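Local coordinates for protein VP1 (Polyomavirus HPyV7, PDB 4PCH) that forms the pentameric capsomers of the polyomavirus outer shell and, as the major capsid protein, probably serves in attachment to host cells, at residues A25-N30 and R260-H265; Y61-I66 and Y226-D231. All coordinates share one frame; numbering follows the deposited sequence.

Contact 1 of 2, residues A25-N30 and R260-H265; sequences AVLLPN and RFFRVH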
ATOM      1  N   ALA B  25     -13.830  -2.978  26.613  1.00 14.54           N
ATOM      2  CA  ALA B  25     -12.904  -2.208  27.407  1.00 16.20           C
ATOM      3  C   ALA B  25     -12.189  -1.226  26.504  1.00 16.30           C
ATOM      4  O   ALA B  25     -12.037  -1.475  25.302  1.00 14.82           O
ATOM      5  CB  ALA B  25     -11.889  -3.102  28.089  1.00 18.95           C
ATOM      6  N   VAL B  26     -11.771  -0.104  27.092  1.00 14.59           N
ATOM      7  CA  VAL B  26     -10.855   0.790  26.402  1.00 13.11           C
ATOM      8  C   VAL B  26      -9.567   0.901  27.218  1.00 13.92           C
ATOM      9  O   VAL B  26      -9.607   1.355  28.360  1.00 16.64           O
ATOM     10  CB  VAL B  26     -11.437   2.180  26.200  1.00 14.21           C
ATOM     11  CG1 VAL B  26     -10.423   3.062  25.481  1.00 16.22           C
ATOM     12  CG2 VAL B  26     -12.750   2.097  25.438  1.00 15.80           C
ATOM     13  N   LEU B  27      -8.474   0.435  26.633  1.00 11.62           N
ATOM     14  CA  LEU B  27      -7.147   0.471  27.242  1.00 12.48           C
ATOM     15  C   LEU B  27      -6.594   1.837  26.915  1.00 13.79           C
ATOM     16  O   LEU B  27      -6.595   2.264  25.759  1.00 13.95           O
ATOM     17  CB  LEU B  27      -6.201  -0.600  26.737  1.00 12.67           C
ATOM     18  CG  LEU B  27      -6.280  -1.982  27.407  1.00 13.09           C
ATOM     19  CD1 LEU B  27      -7.694  -2.533  27.242  1.00 13.19           C
ATOM     20  CD2 LEU B  27      -5.240  -2.961  26.905  1.00 15.67           C
ATOM     21  N   LEU B  28      -6.121   2.514  27.952  1.00 12.69           N
ATOM     22  CA  LEU B  28      -5.627   3.866  27.842  1.00 12.74           C
ATOM     23  C   LEU B  28      -4.094   3.870  27.743  1.00 12.01           C
ATOM     24  O   LEU B  28      -3.422   2.993  28.311  1.00 12.24           O
ATOM     25  CB  LEU B  28      -6.040   4.687  29.067  1.00 13.69           C
ATOM     26  CG  LEU B  28      -7.522   4.768  29.432  1.00 14.69           C
ATOM     27  CD1 LEU B  28      -7.768   5.661  30.634  1.00 18.82           C
ATOM     28  CD2 LEU B  28      -8.340   5.224  28.231  1.00 15.64           C
ATOM     29  N   PRO B  29      -3.539   4.848  27.028  1.00 11.10           N
ATOM     30  CA  PRO B  29      -2.103   4.885  26.907  1.00 11.62           C
ATOM     31  C   PRO B  29      -1.400   5.165  28.218  1.00 10.48           C
ATOM     32  O   PRO B  29      -1.936   5.852  29.075  1.00 12.44           O
ATOM     33  CB  PRO B  29      -1.870   6.043  25.935  1.00 10.99           C
ATOM     34  CG  PRO B  29      -3.031   6.918  26.106  1.00 11.87           C
ATOM     35  CD  PRO B  29      -4.165   5.944  26.248  1.00 12.65           C
ATOM     36  N   ASN B  30      -0.219   4.581  28.327  1.00 12.59           N
ATOM     37  CA  ASN B  30       0.501   4.546  29.549  1.00 15.80           C
ATOM     38  C   ASN B  30       1.985   4.764  29.338  1.00 13.74           C
ATOM     39  O   ASN B  30       2.627   3.957  28.687  1.00 13.57           O
ATOM     40  CB  ASN B  30       0.227   3.149  30.125  1.00 22.19           C
ATOM     41  CG  ASN B  30       1.019   2.868  31.327  1.00 34.04           C
ATOM     42  OD1 ASN B  30       1.275   3.762  32.130  1.00 30.33           O
ATOM     43  ND2 ASN B  30       1.466   1.622  31.453  1.00 37.56           N
ATOM     44  N   ARG B 260      -7.367   2.282  23.058  1.00 10.05           N
ATOM     45  CA  ARG B 260      -7.620   1.141  22.163  1.00 10.90           C
ATOM     46  C   ARG B 260      -8.818   0.373  22.688  1.00 11.98           C
ATOM     47  O   ARG B 260      -8.780  -0.161  23.799  1.00 12.99           O
ATOM     48  CB  ARG B 260      -6.432   0.187  21.943  1.00 10.09           C
ATOM     49  CG  ARG B 260      -6.822  -0.990  21.054  1.00 12.52           C
ATOM     50  CD  ARG B 260      -5.645  -1.847  20.613  1.00 14.26           C
ATOM     51  NE  ARG B 260      -4.871  -1.193  19.544  1.00 13.00           N
ATOM     52  CZ  ARG B 260      -5.169  -1.263  18.247  1.00 14.80           C
ATOM     53  NH1 ARG B 260      -6.235  -1.933  17.818  1.00 15.54           N
ATOM     54  NH2 ARG B 260      -4.418  -0.636  17.343  1.00 16.08           N
ATOM     55  N   PHE B 261      -9.871   0.364  21.870  1.00 11.15           N
ATOM     56  CA  PHE B 261     -11.127  -0.350  22.147  1.00 12.06           C
ATOM     57  C   PHE B 261     -10.966  -1.835  21.871  1.00 12.22           C
ATOM     58  O   PHE B 261     -10.386  -2.206  20.877  1.00 11.85           O
ATOM     59  CB  PHE B 261     -12.265   0.230  21.286  1.00 11.55           C
ATOM     60  CG  PHE B 261     -13.573  -0.509  21.402  1.00 10.66           C
ATOM     61  CD1 PHE B 261     -14.386  -0.320  22.501  1.00 12.02           C
ATOM     62  CD2 PHE B 261     -13.977  -1.414  20.413  1.00 11.25           C
ATOM     63  CE1 PHE B 261     -15.590  -0.981  22.631  1.00 14.81           C
ATOM     64  CE2 PHE B 261     -15.183  -2.075  20.541  1.00 14.26           C
ATOM     65  CZ  PHE B 261     -15.982  -1.872  21.641  1.00 15.41           C
ATOM     66  N   PHE B 262     -11.578  -2.677  22.717  1.00 10.81           N
ATOM     67  CA  PHE B 262     -11.711  -4.107  22.452  1.00 11.38           C
ATOM     68  C   PHE B 262     -13.136  -4.517  22.782  1.00 12.44           C
ATOM     69  O   PHE B 262     -13.691  -4.057  23.783  1.00 13.24           O
ATOM     70  CB  PHE B 262     -10.828  -4.952  23.364  1.00 12.61           C
ATOM     71  CG  PHE B 262      -9.346  -4.830  23.120  1.00 12.52           C
ATOM     72  CD1 PHE B 262      -8.620  -3.786  23.670  1.00 12.30           C
ATOM     73  CD2 PHE B 262      -8.668  -5.791  22.355  1.00 14.25           C
ATOM     74  CE1 PHE B 262      -7.241  -3.712  23.494  1.00 12.72           C
ATOM     75  CE2 PHE B 262      -7.291  -5.720  22.174  1.00 13.14           C
ATOM     76  CZ  PHE B 262      -6.579  -4.671  22.766  1.00 12.70           C
ATOM     77  N   ARG B 263     -13.731  -5.369  21.943  1.00 12.34           N
ATOM     78  CA  ARG B 263     -14.939  -6.112  22.299  1.00 12.40           C
ATOM     79  C   ARG B 263     -14.595  -7.595  22.129  1.00 14.50           C
ATOM     80  O   ARG B 263     -14.219  -8.034  21.046  1.00 13.70           O
ATOM     81  CB  ARG B 263     -16.126  -5.751  21.385  1.00 14.74           C
ATOM     82  CG  ARG B 263     -17.417  -6.474  21.767  1.00 15.77           C
ATOM     83  CD  ARG B 263     -18.584  -6.167  20.844  1.00 17.53           C
ATOM     84  NE  ARG B 263     -18.886  -4.744  20.685  1.00 16.85           N
ATOM     85  CZ  ARG B 263     -18.501  -3.968  19.670  1.00 18.51           C
ATOM     86  NH1 ARG B 263     -18.864  -2.692  19.663  1.00 17.91           N
ATOM     87  NH2 ARG B 263     -17.712  -4.423  18.678  1.00 17.02           N
ATOM     88  N   VAL B 264     -14.728  -8.367  23.195  1.00 12.48           N
ATOM     89  CA  VAL B 264     -14.305  -9.770  23.162  1.00 13.95           C
ATOM     90  C   VAL B 264     -15.561 -10.620  23.265  1.00 15.49           C
ATOM     91  O   VAL B 264     -16.361 -10.440  24.208  1.00 14.56           O
ATOM     92  CB  VAL B 264     -13.344 -10.092  24.337  1.00 13.93           C
ATOM     93  CG1 VAL B 264     -12.937 -11.555  24.319  1.00 14.18           C
ATOM     94  CG2 VAL B 264     -12.082  -9.230  24.272  1.00 16.05           C
ATOM     95  N   HIS B 265     -15.736 -11.549  22.322  1.00 14.11           N
ATOM     96  CA  HIS B 265     -16.888 -12.433  22.317  1.00 14.85           C
ATOM     97  C   HIS B 265     -16.526 -13.794  22.839  1.00 15.04           C
ATOM     98  O   HIS B 265     -15.574 -14.406  22.368  1.00 14.40           O
ATOM     99  CB  HIS B 265     -17.413 -12.569  20.904  1.00 15.00           C
ATOM    100  CG  HIS B 265     -17.753 -11.261  20.277  1.00 15.60           C
ATOM    101  ND1 HIS B 265     -19.050 -10.797  20.190  1.00 19.12           N
ATOM    102  CD2 HIS B 265     -16.975 -10.315  19.705  1.00 16.70           C
ATOM    103  CE1 HIS B 265     -19.050  -9.621  19.589  1.00 20.04           C
ATOM    104  NE2 HIS B 265     -17.804  -9.303  19.301  1.00 16.68           N
TER
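Ala25, Val26 and Leu27 pair with Phe262, Phe261 and Arg260 as two antiparallel neighbours in the jelly-roll of VP1, where the end of strand 9-27 runs beside strand 253-271. Four backbone hydrogen bonds tie them in two reciprocal pairs. Ala25 N donates to Phe262 O, and Phe262 N returns to Ala25 O at 2.9 Å; two residues on, Leu27 N donates to Arg260 O and Arg260 N to Leu27 O at 2.8 Å. Between the two pairs sits the non-hydrogen-bonded couple Val26 and Phe261, where CA-H...O contacts take over: Phe261 CA lies 3.5 Å from Ala25 O, and Val26 CA faces Arg260 O.

Apolar contacts form on both faces of the sheet. On the face of Leu27 and Phe262, which looks into the sandwich, both methyls of Leu27 meet the CD1-CE1 bond of the Phe262 ring, Leu27 CD1 touching both atoms and CD2 only CE1. Leu227 packs on both residues. Arg260 starts on the same face, but its chain runs out straight as far as CD, then turns at chi3 (-76°), and the guanidinium ends away from strand 9-27, in a salt bridge with Asp231; NH1 bonds to Thr90 OG1.

The other face meets the next subunit of the pentamer, with Val26 packing on Thr179 and Phe261 on Pro178 of that neighbouring chain. The Phe261 ring serves two partners within its own chain. The guanidinium of Arg263, held by salt bridges to Glu24 and Glu89, lies at the ring's edge, with Phe261 CZ 3.6 Å above the guanidinium plane. The Val26 and Phe261 side chains cross at about a right angle, and Val26 CG2, anti to the carbonyl carbon, comes to the ring edge near its plane, 4.1 Å from Phe261 CD1.

Contact 2 of 2, residues Y61-I66 and Y226-D231; sequences YSVAVI and YLTSAD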
ATOM      1  N   TYR B  61       3.607  -0.789  27.445  1.00 10.94           N
ATOM      2  CA  TYR B  61       2.384  -1.515  27.143  1.00 11.18           C
ATOM      3  C   TYR B  61       1.278  -1.146  28.147  1.00 11.10           C
ATOM      4  O   TYR B  61       1.548  -0.929  29.353  1.00 13.80           O
ATOM      5  CB  TYR B  61       2.601  -3.012  27.214  1.00 12.08           C
ATOM      6  CG  TYR B  61       3.432  -3.585  26.095  1.00 12.48           C
ATOM      7  CD1 TYR B  61       2.868  -3.875  24.856  1.00 12.76           C
ATOM      8  CD2 TYR B  61       4.763  -3.876  26.286  1.00 13.72           C
ATOM      9  CE1 TYR B  61       3.624  -4.410  23.826  1.00 12.46           C
ATOM     10  CE2 TYR B  61       5.540  -4.432  25.268  1.00 15.43           C
ATOM     11  CZ  TYR B  61       4.966  -4.685  24.030  1.00 13.73           C
ATOM     12  OH  TYR B  61       5.754  -5.229  23.044  1.00 15.63           O
ATOM     13  N   SER B  62       0.069  -1.088  27.613  1.00 11.40           N
ATOM     14  CA  SER B  62      -1.152  -0.977  28.364  1.00 12.20           C
ATOM     15  C   SER B  62      -1.671  -2.367  28.594  1.00 11.74           C
ATOM     16  O   SER B  62      -1.604  -3.192  27.693  1.00 11.86           O
ATOM     17  CB  SER B  62      -2.185  -0.195  27.551  1.00 14.18           C
ATOM     18  OG  SER B  62      -1.774   1.161  27.347  1.00 15.05           O
ATOM     19  N   VAL B  63      -2.230  -2.607  29.776  1.00 11.29           N
ATOM     20  CA  VAL B  63      -2.810  -3.908  30.092  1.00 13.68           C
ATOM     21  C   VAL B  63      -4.150  -3.711  30.777  1.00 12.73           C
ATOM     22  O   VAL B  63      -4.351  -2.759  31.545  1.00 14.57           O
ATOM     23  CB  VAL B  63      -1.890  -4.773  30.989  1.00 17.28           C
ATOM     24  CG1 VAL B  63      -0.607  -5.146  30.254  1.00 19.42           C
ATOM     25  CG2 VAL B  63      -1.544  -4.063  32.269  1.00 19.57           C
ATOM     26  N   ALA B  64      -5.042  -4.650  30.542  1.00 13.98           N
ATOM     27  CA  ALA B  64      -6.294  -4.733  31.287  1.00 15.65           C
ATOM     28  C   ALA B  64      -6.572  -6.198  31.542  1.00 15.13           C
ATOM     29  O   ALA B  64      -6.274  -7.029  30.688  1.00 15.53           O
ATOM     30  CB  ALA B  64      -7.439  -4.098  30.533  1.00 16.52           C
ATOM     31  N   VAL B  65      -7.107  -6.492  32.729  1.00 15.20           N
ATOM     32  CA  VAL B  65      -7.549  -7.835  33.074  1.00 15.30           C
ATOM     33  C   VAL B  65      -9.023  -7.719  33.417  1.00 16.99           C
ATOM     34  O   VAL B  65      -9.399  -7.067  34.403  1.00 18.20           O
ATOM     35  CB  VAL B  65      -6.775  -8.454  34.237  1.00 17.34           C
ATOM     36  CG1 VAL B  65      -7.167  -9.916  34.393  1.00 20.04           C
ATOM     37  CG2 VAL B  65      -5.275  -8.364  34.000  1.00 18.07           C
ATOM     38  N   ILE B  66      -9.841  -8.354  32.586  1.00 15.61           N
ATOM     39  CA  ILE B  66     -11.286  -8.193  32.621  1.00 19.83           C
ATOM     40  C   ILE B  66     -11.888  -9.478  33.174  1.00 17.57           C
ATOM     41  O   ILE B  66     -11.734 -10.537  32.583  1.00 16.87           O
ATOM     42  CB  ILE B  66     -11.879  -7.944  31.209  1.00 21.03           C
ATOM     43  CG1 ILE B  66     -11.166  -6.799  30.465  1.00 25.05           C
ATOM     44  CG2 ILE B  66     -13.366  -7.648  31.317  1.00 24.41           C
ATOM     45  CD1 ILE B  66     -11.074  -5.520  31.241  1.00 25.93           C
ATOM     46  N   TYR B 226      -7.271 -11.293  29.277  1.00 13.87           N
ATOM     47  CA  TYR B 226      -6.110 -10.432  29.443  1.00 12.73           C
ATOM     48  C   TYR B 226      -5.920  -9.723  28.116  1.00 12.53           C
ATOM     49  O   TYR B 226      -5.823 -10.393  27.075  1.00 13.09           O
ATOM     50  CB  TYR B 226      -4.858 -11.258  29.772  1.00 16.01           C
ATOM     51  CG  TYR B 226      -4.922 -11.889  31.159  1.00 14.47           C
ATOM     52  CD1 TYR B 226      -5.820 -12.895  31.425  1.00 17.18           C
ATOM     53  CD2 TYR B 226      -4.103 -11.451  32.190  1.00 16.91           C
ATOM     54  CE1 TYR B 226      -5.915 -13.456  32.688  1.00 19.54           C
ATOM     55  CE2 TYR B 226      -4.177 -12.004  33.449  1.00 20.83           C
ATOM     56  CZ  TYR B 226      -5.099 -13.010  33.694  1.00 19.84           C
ATOM     57  OH  TYR B 226      -5.216 -13.588  34.928  1.00 23.48           O
ATOM     58  N   LEU B 227      -5.962  -8.394  28.169  1.00 12.59           N
ATOM     59  CA  LEU B 227      -5.773  -7.521  26.996  1.00 11.18           C
ATOM     60  C   LEU B 227      -4.499  -6.747  27.151  1.00 12.37           C
ATOM     61  O   LEU B 227      -4.200  -6.263  28.237  1.00 11.72           O
ATOM     62  CB  LEU B 227      -6.946  -6.554  26.882  1.00 12.92           C
ATOM     63  CG  LEU B 227      -8.315  -7.234  26.729  1.00 13.72           C
ATOM     64  CD1 LEU B 227      -9.406  -6.187  26.745  1.00 14.19           C
ATOM     65  CD2 LEU B 227      -8.378  -8.122  25.489  1.00 14.05           C
ATOM     66  N   THR B 228      -3.763  -6.589  26.047  1.00 11.17           N
ATOM     67  CA  THR B 228      -2.503  -5.839  26.055  1.00 12.27           C
ATOM     68  C   THR B 228      -2.482  -4.998  24.780  1.00 10.43           C
ATOM     69  O   THR B 228      -2.948  -5.456  23.749  1.00 12.92           O
ATOM     70  CB  THR B 228      -1.272  -6.767  26.112  1.00 12.65           C
ATOM     71  OG1 THR B 228      -1.433  -7.739  27.156  1.00 13.74           O
ATOM     72  CG2 THR B 228       0.015  -5.983  26.383  1.00 13.58           C
ATOM     73  N   SER B 229      -2.002  -3.755  24.878  1.00 11.01           N
ATOM     74  CA  SER B 229      -1.913  -2.938  23.669  1.00 10.30           C
ATOM     75  C   SER B 229      -0.778  -1.940  23.732  1.00 10.37           C
ATOM     76  O   SER B 229      -0.247  -1.660  24.794  1.00 11.20           O
ATOM     77  CB  SER B 229      -3.244  -2.235  23.385  1.00 12.61           C
ATOM     78  OG  SER B 229      -3.540  -1.228  24.315  1.00 13.20           O
ATOM     79  N   ALA B 230      -0.379  -1.431  22.560  1.00 11.08           N
ATOM     80  CA  ALA B 230       0.489  -0.270  22.493  1.00 12.90           C
ATOM     81  C   ALA B 230       0.285   0.357  21.140  1.00 10.89           C
ATOM     82  O   ALA B 230       0.307  -0.348  20.106  1.00 12.29           O
ATOM     83  CB  ALA B 230       1.944  -0.672  22.658  1.00 14.67           C
ATOM     84  N   ASP B 231       0.099   1.668  21.139  1.00 12.81           N
ATOM     85  CA  ASP B 231      -0.163   2.419  19.920  1.00 11.85           C
ATOM     86  C   ASP B 231       0.606   3.730  19.956  1.00 12.09           C
ATOM     87  O   ASP B 231       0.172   4.709  20.557  1.00 11.75           O
ATOM     88  CB  ASP B 231      -1.667   2.638  19.744  1.00 12.31           C
ATOM     89  CG  ASP B 231      -2.396   1.345  19.444  1.00 14.42           C
ATOM     90  OD1 ASP B 231      -2.349   0.857  18.267  1.00 13.99           O
ATOM     91  OD2 ASP B 231      -2.948   0.746  20.399  1.00 12.65           O
TER
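An antiparallel strand pair of the VP1 beta-sandwich joins Ser62 to Ser229 and Ala64 to Leu227, with strand 62-67 at one side of strand 224-236 and strand 117-124 at the other. Each of these hydrogen-bonded couples carries two reciprocal N-H...O bonds. Leu227 N to Ala64 O is the straightest, 173° at the hydrogen; Ser62 N to Ser229 O measures 2.9 Å. Around the non-hydrogen-bonded couple Val63 and Thr228 the CA-H...O contacts are short, with Thr228 CA 3.2 Å from Ser62 O and Val63 CA 3.3 Å from Leu227 O.

The two faces differ. Val65 and Tyr226 lie side by side, pointing the same way, and the valine covers part of one ring face: CG1, anti to the backbone N (chi1 -172°), stands 3.9 Å from the ring centroid and 16° off the normal, a CH-pi contact. CG2 touches the CD2-CE2 side of the same ring. Further along, Val63 CG1 meets Thr228 CG2 at 4.0 Å, again with the side chains alongside each other. The threonine methyl also touches Tyr61 CD1, and that same ring carbon packs on Ala230 CB. The Tyr61 hydroxyl is hydrogen-bonded to Trp174 O, while its ring makes an edge-to-face contact with Phe120.

Inward, Ile66 CG1 comes within 4.2 Å of Leu227 CD1, and Ala64 CB faces Leu227 CB. Leu27 lies against Ala64, Leu227 and Ser229. Ser62 CB, not its hydroxyl, meets Ser229 OG at 3.7 Å; Ser62 OG instead bonds to Leu28 O. With strand 224-236 flanked in its own sheet and its Leu227 face packed on strands 9-27 and 253-271 of the opposing one, this is the two-sheet jelly-roll of polyomavirus VP1.

How the contacts relate
Both contacts pair antiparallel strands with four backbone bonds, but they occupy different places in the jelly-roll. Contact 1 is the more buried, its outer face packed against a second subunit; contact 2 buries more area between its segments and includes both buried Tyr61 and exposed Val65. Outward, contact 1 offers Val26 and Phe261 to the subunit interface, whereas contact 2 carries the CH-pi pair of Val65 and Tyr226, and no other chain of the assembly touches it. Their inner faces meet, with centres about 7 Å apart: Leu27 CD2 packs 3.5 Å from Ser229 OG, and two polar links add to this packing. Strands 224-236 and 253-271, consecutive in the chain, supply one side of each contact.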